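Local coordinates for gamma-glutamyl-gamma-aminobutyraldehyde dehydrogenase (Burkholderia cenocepacia, PDB 4LIH), which probably oxidises aldehydes, such as gamma-glutamyl-gamma-aminobutyraldehyde, to carboxylic acids with NAD(P)+ as the electron acceptor, at residues 299-304 with 410-415. Residues are numbered along the deposited sequence; the frame is centred on the assembly and turned at random.
Sequences GAIFYN and PVLSVI
Ile301 and Phe302, at the C-terminal end of helix 290-302, pack against Pro410, Val411 and Leu412 where strand 411-417 begins. Ile301 points at the strand and can be followed outward. Its CB lies 4.1 Å from Leu412 CD1. CB is the branch point, and CG1 and CG2 leave it separately. CG1 stands anti to the backbone N (chi1 -175°) and runs on to the strand, where it meets Leu412 CB at 4.0 Å and the carbonyl of Val411. The tip, CD1, ends 3.7 Å from Val411 O. The other branch, CG2, touches CB and CD1 of Leu412. The same methyl also sits over the centre of the Phe302 ring, 3.4 Å above its plane, in a CH-pi arrangement between neighbours in sequence.

Strand 411-417 runs parallel to both its neighbours, 314-318 and 388-395, and Pro410 and Leu412 bond through their backbones to Thr392 of the latter. The contact joins the end of a helix to the start of a strand in the largely parallel alpha/beta sheet that forms the core of the catalytic domain in aldehyde dehydrogenases, away from the predicted active-site glutamate. Helix 319-333 touches both sides of the contact, Leu412 through Leu329 and Phe302 through Ala333.

The first bond of the Phe302 side chain points neither at the 410-415 segment nor away from it. With CG beside the backbone N (chi1 -56°), the ring comes back to Pro410. The ring meets Pro410 edge-on: CE1 comes to 3.5 Å from Pro410 O, near the ring plane, and CD1 lies 3.8 Å from Pro410 CB. No hydrogen bond links the two segments. The backbone of Ile301 adds one further touch, its O lying 3.7 Å from Pro410 CA.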
loop_
_atom_site.group_PDB
_atom_site.type_symbol
_atom_site.label_atom_id
_atom_site.label_comp_id
_atom_site.label_asym_id
_atom_site.label_seq_id
_atom_site.Cartn_x
_atom_site.Cartn_y
_atom_site.Cartn_z
ATOM N N GLY A 299 -5.597 -29.794 20.929
ATOM C CA GLY A 299 -5.644 -29.766 19.464
ATOM C C GLY A 299 -4.324 -29.294 18.855
ATOM O O GLY A 299 -3.930 -29.732 17.791
ATOM N N ALA A 300 -3.619 -28.438 19.573
ATOM C CA ALA A 300 -2.427 -27.812 19.037
ATOM C C ALA A 300 -1.316 -28.826 18.841
ATOM O O ALA A 300 -0.399 -28.573 18.119
ATOM C CB ALA A 300 -1.973 -26.682 19.958
ATOM N N ILE A 301 -1.383 -29.938 19.550
ATOM C CA ILE A 301 -0.327 -30.948 19.566
ATOM C C ILE A 301 -0.783 -32.294 19.082
ATOM O O ILE A 301 0.032 -33.107 18.734
ATOM C CB ILE A 301 0.303 -31.061 20.999
ATOM C CG1 ILE A 301 1.514 -32.014 21.048
ATOM C CG2 ILE A 301 -0.732 -31.484 22.069
ATOM C CD1 ILE A 301 2.601 -31.690 20.001
ATOM N N PHE A 302 -2.092 -32.557 19.080
ATOM C CA PHE A 302 -2.580 -33.867 18.689
ATOM C C PHE A 302 -3.266 -33.867 17.332
ATOM O O PHE A 302 -3.346 -34.925 16.720
ATOM C CB PHE A 302 -3.520 -34.445 19.783
ATOM C CG PHE A 302 -2.893 -34.518 21.157
ATOM C CD1 PHE A 302 -1.590 -34.898 21.331
ATOM C CD2 PHE A 302 -3.640 -34.221 22.277
ATOM C CE1 PHE A 302 -1.014 -34.956 22.594
ATOM C CE2 PHE A 302 -3.076 -34.274 23.515
ATOM C CZ PHE A 302 -1.754 -34.659 23.675
ATOM N N TYR A 303 -3.734 -32.709 16.861
ATOM C CA TYR A 303 -4.228 -32.553 15.497
ATOM C C TYR A 303 -3.180 -32.999 14.444
ATOM O O TYR A 303 -2.019 -32.650 14.523
ATOM C CB TYR A 303 -4.675 -31.106 15.185
ATOM C CG TYR A 303 -5.237 -31.043 13.775
ATOM C CD1 TYR A 303 -6.526 -31.455 13.536
ATOM C CD2 TYR A 303 -4.487 -30.610 12.701
ATOM C CE1 TYR A 303 -7.067 -31.446 12.274
ATOM C CE2 TYR A 303 -5.035 -30.603 11.414
ATOM C CZ TYR A 303 -6.339 -31.037 11.251
ATOM O OH TYR A 303 -6.990 -31.094 10.075
ATOM N N ASN A 304 -3.617 -33.765 13.458
ATOM C CA ASN A 304 -2.705 -34.371 12.479
ATOM C C ASN A 304 -1.580 -35.167 13.104
ATOM O O ASN A 304 -0.456 -35.191 12.636
ATOM C CB ASN A 304 -2.125 -33.291 11.569
ATOM C CG ASN A 304 -1.825 -33.804 10.205
ATOM O OD1 ASN A 304 -2.675 -34.398 9.580
ATOM N ND2 ASN A 304 -0.604 -33.597 9.740
ATOM N N PRO A 410 2.731 -36.784 18.528
ATOM C CA PRO A 410 1.740 -36.283 19.459
ATOM C C PRO A 410 2.231 -36.346 20.887
ATOM O O PRO A 410 1.683 -37.077 21.697
ATOM C CB PRO A 410 0.542 -37.209 19.223
ATOM C CG PRO A 410 1.170 -38.497 18.884
ATOM C CD PRO A 410 2.428 -38.179 18.119
ATOM N N VAL A 411 3.309 -35.610 21.150
ATOM C CA VAL A 411 3.975 -35.614 22.441
ATOM C C VAL A 411 4.168 -34.167 22.906
ATOM O O VAL A 411 4.963 -33.398 22.312
ATOM C CB VAL A 411 5.357 -36.266 22.406
ATOM C CG1 VAL A 411 5.928 -36.328 23.829
ATOM C CG2 VAL A 411 5.304 -37.666 21.807
ATOM N N LEU A 412 3.479 -33.842 23.989
ATOM C CA LEU A 412 3.446 -32.532 24.568
ATOM C C LEU A 412 4.348 -32.435 25.786
ATOM O O LEU A 412 4.344 -33.334 26.673
ATOM C CB LEU A 412 2.022 -32.199 25.006
ATOM C CG LEU A 412 1.819 -30.769 25.581
ATOM C CD1 LEU A 412 1.997 -29.683 24.523
ATOM C CD2 LEU A 412 0.449 -30.630 26.178
ATOM N N SER A 413 5.077 -31.317 25.863
ATOM C CA SER A 413 5.910 -30.952 27.007
ATOM C C SER A 413 5.211 -29.827 27.768
ATOM O O SER A 413 5.058 -28.709 27.250
ATOM C CB SER A 413 7.308 -30.490 26.549
ATOM O OG SER A 413 8.078 -31.573 26.070
ATOM N N VAL A 414 4.761 -30.137 28.985
ATOM C CA VAL A 414 4.141 -29.184 29.873
ATOM C C VAL A 414 5.198 -28.593 30.822
ATOM O O VAL A 414 5.871 -29.319 31.571
ATOM C CB VAL A 414 3.006 -29.818 30.712
ATOM C CG1 VAL A 414 2.409 -28.789 31.648
ATOM C CG2 VAL A 414 1.914 -30.366 29.817
ATOM N N ILE A 415 5.305 -27.262 30.803
ATOM C CA ILE A 415 6.367 -26.527 31.524
ATOM C C ILE A 415 5.695 -25.505 32.405
ATOM O O ILE A 415 4.863 -24.755 31.927
ATOM C CB ILE A 415 7.333 -25.803 30.537
ATOM C CG1 ILE A 415 8.024 -26.846 29.658
ATOM C CG2 ILE A 415 8.311 -24.886 31.305
ATOM C CD1 ILE A 415 8.728 -26.335 28.415
#